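Local coordinates for protein catalase (Pseudomonas syringae, PDB 1M7S) that breaks hydrogen peroxide down into water and oxygen at a heme iron, protecting the cell from the toxic effects of the peroxide, at residues 130-135 and 275-280; 192-197 and 322-327; 271-276 and 318-323. All coordinates share one frame; numbering follows the deposited sequence.

Contact 1 of 3, residues 130-135 and 275-280; sequences FIRDAI and ATKIWP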
loop_
_atom_site.group_PDB
_atom_site.type_symbol
_atom_site.label_atom_id
_atom_site.label_comp_id
_atom_site.label_asym_id
_atom_site.label_seq_id
_atom_site.Cartn_x
_atom_site.Cartn_y
_atom_site.Cartn_z
ATOM N N PHE A 130 4.708 -5.669 -31.756
ATOM C CA PHE A 130 6.045 -5.274 -32.161
ATOM C C PHE A 130 7.089 -6.289 -31.757
ATOM O O PHE A 130 8.174 -6.261 -32.376
ATOM C CB PHE A 130 6.389 -3.919 -31.521
ATOM C CG PHE A 130 5.301 -2.884 -31.716
ATOM C CD1 PHE A 130 4.325 -2.670 -30.754
ATOM C CD2 PHE A 130 5.356 -2.049 -32.815
ATOM C CE1 PHE A 130 3.355 -1.694 -30.940
ATOM C CE2 PHE A 130 4.412 -1.054 -33.006
ATOM C CZ PHE A 130 3.399 -0.884 -32.078
ATOM N N ILE A 131 6.847 -7.023 -30.658
ATOM C CA ILE A 131 7.919 -7.925 -30.216
ATOM C C ILE A 131 7.375 -9.348 -30.076
ATOM O O ILE A 131 6.154 -9.450 -30.159
ATOM C CB ILE A 131 8.500 -7.486 -28.855
ATOM C CG1 ILE A 131 7.374 -7.282 -27.854
ATOM C CG2 ILE A 131 9.376 -6.255 -29.047
ATOM C CD1 ILE A 131 7.834 -7.059 -26.396
ATOM N N ARG A 132 8.255 -10.351 -29.941
ATOM C CA ARG A 132 7.673 -11.701 -29.878
ATOM C C ARG A 132 7.994 -12.456 -28.616
ATOM O O ARG A 132 7.698 -13.674 -28.584
ATOM C CB ARG A 132 8.174 -12.469 -31.133
ATOM C CG ARG A 132 9.692 -12.497 -31.226
ATOM C CD ARG A 132 10.165 -13.427 -32.316
ATOM N NE ARG A 132 9.682 -13.220 -33.672
ATOM C CZ ARG A 132 10.516 -12.894 -34.664
ATOM N NH1 ARG A 132 10.026 -12.833 -35.900
ATOM N NH2 ARG A 132 11.805 -12.616 -34.386
ATOM N N ASP A 133 8.691 -11.804 -27.655
ATOM C CA ASP A 133 9.010 -12.508 -26.415
ATOM C C ASP A 133 8.747 -11.536 -25.286
ATOM O O ASP A 133 9.231 -10.411 -25.388
ATOM C CB ASP A 133 10.451 -13.069 -26.411
ATOM C CG ASP A 133 10.755 -13.970 -25.239
ATOM O OD1 ASP A 133 10.450 -13.578 -24.074
ATOM O OD2 ASP A 133 11.329 -15.109 -25.377
ATOM N N ALA A 134 8.007 -11.899 -24.267
ATOM C CA ALA A 134 7.662 -11.009 -23.153
ATOM C C ALA A 134 8.843 -10.540 -22.341
ATOM O O ALA A 134 8.729 -9.462 -21.729
ATOM C CB ALA A 134 6.626 -11.681 -22.250
ATOM N N ILE A 135 10.009 -11.219 -22.394
ATOM C CA ILE A 135 11.159 -10.640 -21.684
ATOM C C ILE A 135 11.515 -9.259 -22.236
ATOM O O ILE A 135 12.160 -8.465 -21.529
ATOM C CB ILE A 135 12.309 -11.678 -21.715
ATOM C CG1 ILE A 135 13.306 -11.449 -20.571
ATOM C CG2 ILE A 135 13.025 -11.698 -23.073
ATOM C CD1 ILE A 135 14.145 -12.704 -20.352
ATOM N N ALA A 275 3.964 -13.734 -32.406
ATOM C CA ALA A 275 3.019 -12.622 -32.285
ATOM C C ALA A 275 3.171 -11.496 -33.284
ATOM O O ALA A 275 2.326 -10.580 -33.392
ATOM C CB ALA A 275 3.104 -12.109 -30.843
ATOM N N THR A 276 4.286 -11.446 -34.052
ATOM C CA THR A 276 4.456 -10.501 -35.119
ATOM C C THR A 276 3.876 -10.974 -36.446
ATOM O O THR A 276 3.962 -10.254 -37.444
ATOM C CB THR A 276 5.959 -10.161 -35.334
ATOM O OG1 THR A 276 6.715 -11.282 -35.856
ATOM C CG2 THR A 276 6.478 -9.623 -34.024
ATOM N N LYS A 277 3.052 -12.057 -36.438
ATOM C CA LYS A 277 2.523 -12.560 -37.676
ATOM C C LYS A 277 1.014 -12.776 -37.687
ATOM O O LYS A 277 0.416 -13.191 -36.690
ATOM C CB LYS A 277 3.133 -14.007 -37.910
ATOM C CG LYS A 277 4.647 -14.054 -38.102
ATOM C CD LYS A 277 5.063 -13.438 -39.446
ATOM C CE LYS A 277 6.569 -13.601 -39.660
ATOM N NZ LYS A 277 7.234 -12.614 -38.724
ATOM N N ILE A 278 0.441 -12.505 -38.854
ATOM C CA ILE A 278 -0.963 -12.877 -39.082
ATOM C C ILE A 278 -0.920 -14.255 -39.786
ATOM O O ILE A 278 0.161 -14.699 -40.151
ATOM C CB ILE A 278 -1.709 -11.891 -39.980
ATOM C CG1 ILE A 278 -1.110 -11.773 -41.387
ATOM C CG2 ILE A 278 -1.726 -10.494 -39.341
ATOM C CD1 ILE A 278 -2.127 -11.204 -42.382
ATOM N N TRP A 279 -2.048 -14.903 -39.976
ATOM C CA TRP A 279 -2.066 -16.165 -40.739
ATOM C C TRP A 279 -2.832 -15.844 -42.039
ATOM O O TRP A 279 -4.062 -15.812 -42.023
ATOM C CB TRP A 279 -2.819 -17.225 -39.959
ATOM C CG TRP A 279 -2.241 -17.685 -38.661
ATOM C CD1 TRP A 279 -0.979 -17.464 -38.159
ATOM C CD2 TRP A 279 -2.881 -18.574 -37.736
ATOM N NE1 TRP A 279 -0.817 -18.116 -36.962
ATOM C CE2 TRP A 279 -1.986 -18.810 -36.688
ATOM C CE3 TRP A 279 -4.164 -19.157 -37.701
ATOM C CZ2 TRP A 279 -2.299 -19.592 -35.588
ATOM C CZ3 TRP A 279 -4.458 -19.969 -36.609
ATOM C CH2 TRP A 279 -3.561 -20.174 -35.561
ATOM N N PRO A 280 -2.105 -15.514 -43.085
ATOM C CA PRO A 280 -2.665 -14.958 -44.292
ATOM C C PRO A 280 -3.678 -15.819 -45.019
ATOM O O PRO A 280 -4.650 -15.230 -45.514
ATOM C CB PRO A 280 -1.504 -14.646 -45.269
ATOM C CG PRO A 280 -0.289 -14.879 -44.422
ATOM C CD PRO A 280 -0.646 -15.537 -43.101
HETATM O O HOH W 1 5.474 -14.501 -29.993
#
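Two irregular segments of the chain pass each other here, the CA of F130 lying 6.2 Å from that of T276 and the CA of R132 5.3 Å from that of A275. No direct hydrogen bond joins them. A water accepts from A275 N and lies 2.8 Å from R132 O, to which it donates, although it has more acceptors around it than protons to give. The T276 methyl CG2, anti to the carbonyl carbon, packs 3.9 Å from I131 O, and A275 CB approaches the same oxygen. This carbonyl thus lies against two methyls, with L324 CD2 also near, buried and with no hydrogen-bonding partner in the model. The small A275 lets the segments come this close.

Alongside T276 two cations meet. K277 NZ comes to the edge of the R132 guanidinium, in its plane and 4.0 Å from NH1. Such a pairing of like charges is probably tolerable because D274 OD1 forms salt bridges to both; R132 NH2 also pairs with E409, whose backbone oxygen takes a bond from K277. Beyond R132, D133 OD1 accepts from I135 N at 2.9 Å, an Asx turn ahead of helix 137-144.

F130 and I131 turn away from the opposite segment, F130 onto helix 169-176 and I131 onto helix 323-339, which A275 also touches, while K277 rests against helix 413-421.

Contact 2 of 3, residues 192-197 and 322-327; sequences GVHAYK and DRLLQG. With HEM (protoporphyrin IX containing Fe), chain E.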
loop_
_atom_site.group_PDB
_atom_site.type_symbol
_atom_site.label_atom_id
_atom_site.label_comp_id
_atom_site.label_asym_id
_atom_site.label_seq_id
_atom_site.Cartn_x
_atom_site.Cartn_y
_atom_site.Cartn_z
ATOM N N GLY A 192 -7.153 -10.968 -31.050
ATOM C CA GLY A 192 -6.506 -11.572 -29.899
ATOM C C GLY A 192 -4.992 -11.506 -30.025
ATOM O O GLY A 192 -4.318 -11.569 -28.991
ATOM N N VAL A 193 -4.505 -11.318 -31.236
ATOM C CA VAL A 193 -3.113 -11.331 -31.640
ATOM C C VAL A 193 -2.532 -12.745 -31.606
ATOM O O VAL A 193 -2.198 -13.287 -32.678
ATOM C CB VAL A 193 -2.231 -10.346 -30.877
ATOM C CG1 VAL A 193 -0.820 -10.378 -31.400
ATOM C CG2 VAL A 193 -2.798 -8.917 -31.081
ATOM N N HIS A 194 -2.441 -13.349 -30.449
ATOM C CA HIS A 194 -1.879 -14.685 -30.333
ATOM C C HIS A 194 -2.854 -15.770 -30.774
ATOM O O HIS A 194 -4.053 -15.572 -30.673
ATOM C CB HIS A 194 -1.675 -15.011 -28.831
ATOM C CG HIS A 194 -1.093 -13.891 -28.046
ATOM N ND1 HIS A 194 0.205 -13.493 -28.270
ATOM C CD2 HIS A 194 -1.617 -13.064 -27.091
ATOM C CE1 HIS A 194 0.476 -12.465 -27.461
ATOM N NE2 HIS A 194 -0.592 -12.210 -26.744
ATOM N N ALA A 195 -2.298 -16.936 -31.084
ATOM C CA ALA A 195 -3.110 -18.134 -31.209
ATOM C C ALA A 195 -3.333 -18.577 -29.739
ATOM O O ALA A 195 -2.417 -18.512 -28.910
ATOM C CB ALA A 195 -2.284 -19.261 -31.837
ATOM N N TYR A 196 -4.584 -18.931 -29.421
ATOM C CA TYR A 196 -4.970 -19.475 -28.152
ATOM C C TYR A 196 -5.201 -21.000 -28.433
ATOM O O TYR A 196 -5.346 -21.350 -29.594
ATOM C CB TYR A 196 -6.283 -18.907 -27.614
ATOM C CG TYR A 196 -6.011 -17.565 -26.946
ATOM C CD1 TYR A 196 -5.808 -16.443 -27.726
ATOM C CD2 TYR A 196 -5.922 -17.445 -25.565
ATOM C CE1 TYR A 196 -5.522 -15.204 -27.149
ATOM C CE2 TYR A 196 -5.672 -16.202 -24.969
ATOM C CZ TYR A 196 -5.457 -15.112 -25.779
ATOM O OH TYR A 196 -5.173 -13.866 -25.238
ATOM N N LYS A 197 -5.138 -21.770 -27.383
ATOM C CA LYS A 197 -5.309 -23.217 -27.568
ATOM C C LYS A 197 -6.700 -23.563 -27.050
ATOM O O LYS A 197 -6.986 -23.374 -25.857
ATOM C CB LYS A 197 -4.180 -23.925 -26.833
ATOM C CG LYS A 197 -4.165 -25.394 -26.621
ATOM C CD LYS A 197 -3.190 -25.939 -25.575
ATOM C CE LYS A 197 -1.747 -25.473 -25.764
ATOM N NZ LYS A 197 -0.838 -26.384 -24.971
ATOM N N ASP A 322 3.025 -19.325 -27.588
ATOM C CA ASP A 322 3.505 -18.049 -28.106
ATOM C C ASP A 322 4.243 -17.424 -26.926
ATOM O O ASP A 322 3.657 -17.229 -25.847
ATOM C CB ASP A 322 2.290 -17.209 -28.519
ATOM C CG ASP A 322 2.484 -15.762 -28.848
ATOM O OD1 ASP A 322 3.343 -15.089 -28.229
ATOM O OD2 ASP A 322 1.768 -15.265 -29.768
ATOM N N ARG A 323 5.516 -17.097 -27.124
ATOM C CA ARG A 323 6.299 -16.589 -26.027
ATOM C C ARG A 323 5.957 -15.215 -25.480
ATOM O O ARG A 323 6.312 -14.953 -24.318
ATOM C CB ARG A 323 7.789 -16.564 -26.476
ATOM C CG ARG A 323 8.218 -18.018 -26.614
ATOM C CD ARG A 323 9.687 -18.031 -27.059
ATOM N NE ARG A 323 10.058 -19.383 -27.513
ATOM C CZ ARG A 323 11.281 -19.616 -28.053
ATOM N NH1 ARG A 323 12.178 -18.666 -28.175
ATOM N NH2 ARG A 323 11.557 -20.867 -28.397
ATOM N N LEU A 324 5.239 -14.400 -26.202
ATOM C CA LEU A 324 4.767 -13.124 -25.712
ATOM C C LEU A 324 3.561 -13.384 -24.805
ATOM O O LEU A 324 3.403 -12.809 -23.710
ATOM C CB LEU A 324 4.344 -12.283 -26.945
ATOM C CG LEU A 324 4.135 -10.803 -26.626
ATOM C CD1 LEU A 324 5.440 -10.169 -26.172
ATOM C CD2 LEU A 324 3.563 -10.118 -27.859
ATOM N N LEU A 325 2.684 -14.301 -25.295
ATOM C CA LEU A 325 1.496 -14.628 -24.504
ATOM C C LEU A 325 1.817 -15.231 -23.141
ATOM O O LEU A 325 1.153 -14.940 -22.123
ATOM C CB LEU A 325 0.576 -15.630 -25.198
ATOM C CG LEU A 325 -0.705 -16.065 -24.442
ATOM C CD1 LEU A 325 -1.596 -14.937 -23.938
ATOM C CD2 LEU A 325 -1.492 -16.991 -25.393
ATOM N N GLN A 326 2.770 -16.159 -23.101
ATOM C CA GLN A 326 3.214 -16.805 -21.891
ATOM C C GLN A 326 3.515 -15.770 -20.803
ATOM O O GLN A 326 3.096 -15.911 -19.647
ATOM C CB GLN A 326 4.442 -17.684 -22.180
ATOM C CG GLN A 326 4.123 -18.904 -23.092
ATOM C CD GLN A 326 3.594 -20.016 -22.192
ATOM O OE1 GLN A 326 4.184 -20.327 -21.178
ATOM N NE2 GLN A 326 2.456 -20.645 -22.548
ATOM N N GLY A 327 4.280 -14.729 -21.139
ATOM C CA GLY A 327 4.527 -13.645 -20.166
ATOM C C GLY A 327 3.268 -12.931 -19.708
ATOM O O GLY A 327 3.162 -12.521 -18.521
HETATM C CHA HEM E . -2.742 -3.881 -20.287
HETATM C CHB HEM E . -3.230 -5.675 -24.755
HETATM C CHC HEM E . 1.306 -7.332 -24.572
HETATM C CHD HEM E . 1.423 -6.414 -19.799
HETATM C C1A HEM E . -3.247 -4.220 -21.520
HETATM C C2A HEM E . -4.594 -3.837 -22.007
HETATM C C3A HEM E . -4.727 -4.331 -23.237
HETATM C C4A HEM E . -3.485 -5.009 -23.570
HETATM C CMA HEM E . -5.933 -4.258 -24.183
HETATM C CAA HEM E . -5.577 -3.033 -21.139
HETATM C CBA HEM E . -6.699 -3.892 -20.463
HETATM C CGA HEM E . -7.721 -2.931 -19.799
HETATM O O1A HEM E . -7.707 -2.995 -18.545
HETATM O O2A HEM E . -8.409 -2.306 -20.630
HETATM C C1B HEM E . -2.064 -6.308 -25.091
HETATM C C2B HEM E . -1.828 -7.066 -26.313
HETATM C C3B HEM E . -0.556 -7.515 -26.266
HETATM C C4B HEM E . 0.013 -7.068 -25.024
HETATM C CMB HEM E . -2.880 -7.244 -27.416
HETATM C CAB HEM E . 0.257 -8.333 -27.270
HETATM C CBB HEM E . -0.278 -9.161 -28.146
HETATM C C1C HEM E . 1.669 -7.321 -23.249
HETATM C C2C HEM E . 2.799 -8.029 -22.693
HETATM C C3C HEM E . 2.819 -7.800 -21.373
HETATM C C4C HEM E . 1.726 -6.896 -21.083
HETATM C CMC HEM E . 3.768 -8.956 -23.475
HETATM C CAC HEM E . 3.778 -8.308 -20.279
HETATM C CBC HEM E . 4.282 -9.554 -20.246
HETATM C C1D HEM E . 0.325 -5.580 -19.555
HETATM C C2D HEM E . 0.026 -4.978 -18.266
HETATM C C3D HEM E . -1.109 -4.287 -18.390
HETATM C C4D HEM E . -1.557 -4.432 -19.758
HETATM C CMD HEM E . 0.944 -5.163 -17.045
HETATM C CAD HEM E . -1.864 -3.470 -17.302
HETATM C CBD HEM E . -3.004 -4.364 -16.693
HETATM C CGD HEM E . -3.684 -3.749 -15.484
HETATM O O1D HEM E . -4.873 -4.160 -15.243
HETATM O O2D HEM E . -3.118 -2.914 -14.736
HETATM N NA HEM E . -2.601 -4.882 -22.524
HETATM N NB HEM E . -0.930 -6.341 -24.305
HETATM N NC HEM E . 1.042 -6.609 -22.250
HETATM N ND HEM E . -0.697 -5.263 -20.427
HETATM FE FE HEM E . -0.818 -5.833 -22.351
HETATM O O HOH W 2 0.580 -16.567 -31.677
HETATM O O HOH W 3 0.244 -4.030 -23.752
#
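H194 and D322 meet through a short, slightly bent bond: ND1 donates to D322 OD2 at 2.8 Å with an angle of 157°. The acceptor lies in the imidazole plane, but the carboxylate stands almost perpendicular to the ring and is met from above its own plane. This is the tight part of the contact. L325 closes one ring face, its CB 3.7 Å from the ring centroid and only 6° off the normal, a CH-pi contact, and L324 CD2 comes to the ring edge. With CG anti to the backbone N (chi1 179°), L325 brings CD1 against H194 CD2. On the heme side, the vinyl carbon CBB of the heme is in van der Waals contact with H194 NE2 at 3.4 Å. Separately, NE2 is hydrogen-bonded to R328 NH1.

D322 is the N-cap of helix 323-339, the helix that carries Y332, probably the axial ligand of the heme iron, as in related catalases. D322 OD1 accepts from L325 N at 3.1 Å and from L324 N, so one aspartate caps the helix with one oxygen and fixes the histidine with the other; the helix end and these donors would favour its charged form. G327 suits its place because heme CBC packs against its backbone carbon C.

Toward the strand 196-199 the fit is looser. L325 CD2 sits 4.3 Å above the Y196 ring, offset toward its rim, and beside A195 a water mediates, accepting from A195 N and donating to D322 OD2 at 2.6 Å.

Contact 3 of 3, residues 271-276 and 318-323; sequences DPLDAT and EPSEDR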
loop_
_atom_site.group_PDB
_atom_site.type_symbol
_atom_site.label_atom_id
_atom_site.label_comp_id
_atom_site.label_asym_id
_atom_site.label_seq_id
_atom_site.Cartn_x
_atom_site.Cartn_y
_atom_site.Cartn_z
ATOM N N ASP A 271 6.668 -18.804 -38.157
ATOM C CA ASP A 271 6.185 -19.581 -36.995
ATOM C C ASP A 271 4.781 -19.064 -36.720
ATOM O O ASP A 271 4.572 -17.870 -36.439
ATOM C CB ASP A 271 7.099 -19.264 -35.802
ATOM C CG ASP A 271 6.782 -20.175 -34.627
ATOM O OD1 ASP A 271 7.752 -20.650 -33.992
ATOM O OD2 ASP A 271 5.640 -20.552 -34.293
ATOM N N PRO A 272 3.757 -19.905 -36.756
ATOM C CA PRO A 272 2.398 -19.512 -36.481
ATOM C C PRO A 272 2.204 -19.007 -35.057
ATOM O O PRO A 272 1.191 -18.333 -34.870
ATOM C CB PRO A 272 1.468 -20.728 -36.755
ATOM C CG PRO A 272 2.390 -21.514 -37.672
ATOM C CD PRO A 272 3.839 -21.307 -37.171
ATOM N N LEU A 273 3.089 -19.336 -34.107
ATOM C CA LEU A 273 2.925 -18.785 -32.758
ATOM C C LEU A 273 3.828 -17.577 -32.519
ATOM O O LEU A 273 4.044 -17.154 -31.378
ATOM C CB LEU A 273 3.210 -19.888 -31.750
ATOM C CG LEU A 273 2.347 -21.170 -31.906
ATOM C CD1 LEU A 273 2.749 -22.132 -30.810
ATOM C CD2 LEU A 273 0.867 -20.840 -31.915
ATOM N N ASP A 274 4.246 -16.926 -33.599
ATOM C CA ASP A 274 5.015 -15.678 -33.520
ATOM C C ASP A 274 4.027 -14.494 -33.519
ATOM O O ASP A 274 3.210 -14.329 -34.437
ATOM C CB ASP A 274 5.913 -15.590 -34.749
ATOM C CG ASP A 274 6.698 -14.340 -34.953
ATOM O OD1 ASP A 274 7.426 -14.285 -35.988
ATOM O OD2 ASP A 274 6.547 -13.448 -34.084
ATOM N N ALA A 275 3.964 -13.734 -32.406
ATOM C CA ALA A 275 3.019 -12.622 -32.285
ATOM C C ALA A 275 3.171 -11.496 -33.284
ATOM O O ALA A 275 2.326 -10.580 -33.392
ATOM C CB ALA A 275 3.104 -12.109 -30.843
ATOM N N THR A 276 4.286 -11.446 -34.052
ATOM C CA THR A 276 4.456 -10.501 -35.119
ATOM C C THR A 276 3.876 -10.974 -36.446
ATOM O O THR A 276 3.962 -10.254 -37.444
ATOM C CB THR A 276 5.959 -10.161 -35.334
ATOM O OG1 THR A 276 6.715 -11.282 -35.856
ATOM C CG2 THR A 276 6.478 -9.623 -34.024
ATOM N N GLU A 318 -7.028 -22.324 -23.316
ATOM C CA GLU A 318 -5.729 -22.263 -22.616
ATOM C C GLU A 318 -4.822 -21.368 -23.488
ATOM O O GLU A 318 -5.026 -21.180 -24.684
ATOM C CB GLU A 318 -5.109 -23.663 -22.534
ATOM C CG GLU A 318 -5.776 -24.753 -21.732
ATOM C CD GLU A 318 -5.122 -26.105 -21.617
ATOM O OE1 GLU A 318 -3.968 -26.346 -22.067
ATOM O OE2 GLU A 318 -5.751 -27.046 -21.047
ATOM N N PRO A 319 -3.738 -20.915 -22.899
ATOM C CA PRO A 319 -2.671 -20.219 -23.604
ATOM C C PRO A 319 -1.880 -21.170 -24.516
ATOM O O PRO A 319 -1.726 -22.365 -24.225
ATOM C CB PRO A 319 -1.731 -19.666 -22.528
ATOM C CG PRO A 319 -2.008 -20.569 -21.373
ATOM C CD PRO A 319 -3.394 -21.199 -21.487
ATOM N N SER A 320 -1.478 -20.645 -25.672
ATOM C CA SER A 320 -0.606 -21.414 -26.570
ATOM C C SER A 320 0.826 -21.135 -26.097
ATOM O O SER A 320 1.014 -20.366 -25.134
ATOM C CB SER A 320 -0.791 -20.918 -28.004
ATOM O OG SER A 320 -0.207 -19.596 -28.029
ATOM N N GLU A 321 1.834 -21.670 -26.777
ATOM C CA GLU A 321 3.227 -21.488 -26.448
ATOM C C GLU A 321 3.838 -20.259 -27.073
ATOM O O GLU A 321 5.067 -20.073 -27.012
ATOM C CB GLU A 321 4.043 -22.761 -26.850
ATOM C CG GLU A 321 3.580 -23.997 -26.032
ATOM C CD GLU A 321 2.204 -24.496 -26.463
ATOM O OE1 GLU A 321 1.774 -24.464 -27.654
ATOM O OE2 GLU A 321 1.405 -24.914 -25.574
ATOM N N ASP A 322 3.025 -19.325 -27.588
ATOM C CA ASP A 322 3.505 -18.049 -28.106
ATOM C C ASP A 322 4.243 -17.424 -26.926
ATOM O O ASP A 322 3.657 -17.229 -25.847
ATOM C CB ASP A 322 2.290 -17.209 -28.519
ATOM C CG ASP A 322 2.484 -15.762 -28.848
ATOM O OD1 ASP A 322 3.343 -15.089 -28.229
ATOM O OD2 ASP A 322 1.768 -15.265 -29.768
ATOM N N ARG A 323 5.516 -17.097 -27.124
ATOM C CA ARG A 323 6.299 -16.589 -26.027
ATOM C C ARG A 323 5.957 -15.215 -25.480
ATOM O O ARG A 323 6.312 -14.953 -24.318
ATOM C CB ARG A 323 7.789 -16.564 -26.476
ATOM C CG ARG A 323 8.218 -18.018 -26.614
ATOM C CD ARG A 323 9.687 -18.031 -27.059
ATOM N NE ARG A 323 10.058 -19.383 -27.513
ATOM C CZ ARG A 323 11.281 -19.616 -28.053
ATOM N NH1 ARG A 323 12.178 -18.666 -28.175
ATOM N NH2 ARG A 323 11.557 -20.867 -28.397
HETATM O O HOH W 4 6.634 -17.471 -29.919
HETATM O O HOH W 1 5.474 -14.501 -29.993
#
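The carbonyl oxygen of L273 is gripped by a water that donates to it at 3.0 Å and accepts from R323 N, linking the turn to R323, just after the N-cap D322. D322 CA, 3.4 Å from L273 O, adds a weak CA-H...O contact. The D322 carboxylate lies close to that oxygen but gives it no hydrogen bond, both being acceptors. The water that A275 N also serves in contact 1 lies 2.8 Å from D322 OD1, one of more acceptors than it has protons for.

A type I turn runs from D271 to D274, braced by an Asx turn in which D271 OD2 takes L273 N. A second Asx turn continues the chain beyond it: D274 OD2 takes T276 N and, at 2.8 Å, T276 OG1, both from one face of the carboxylate. In 318-323, S320 OG accepts from D322 N in an ST turn and also bonds A195 O.

L273 brings hydrocarbon to this polar setting: its side chain runs alongside that of E321, CD1 lying 4.0 Å from E321 OE1, an oxygen bonded to Y207; OE2 pairs with K197.

L273 packs on Y207 of strand 205-214, P319 and S320 pack on L325 of helix 323-339, and S320 leaves strand 317-319, D322 capping that helix two residues later.

From the N terminus, the chain first leaves 130-135, which contact 1 joins to 275-280 across 139 intervening residues. Within that span it passes 192-197, whose partner 322-327 lies beyond it, so contacts 1 and 2 cross. Contact 3 closes a much shorter loop, 271-276 with 318-323; it starts on the segment where contact 1 ends, sharing A275 and T276, and finishes on the segment where contact 2 ends, sharing D322 and R323. Together they bring the loop before helix 137-144, the loop between strands 252-260 and 284-295, the neighbouring strands 196-199 and 317-319 of the curled antiparallel sheet, and the start of helix 323-339 against one edge of the heme pocket.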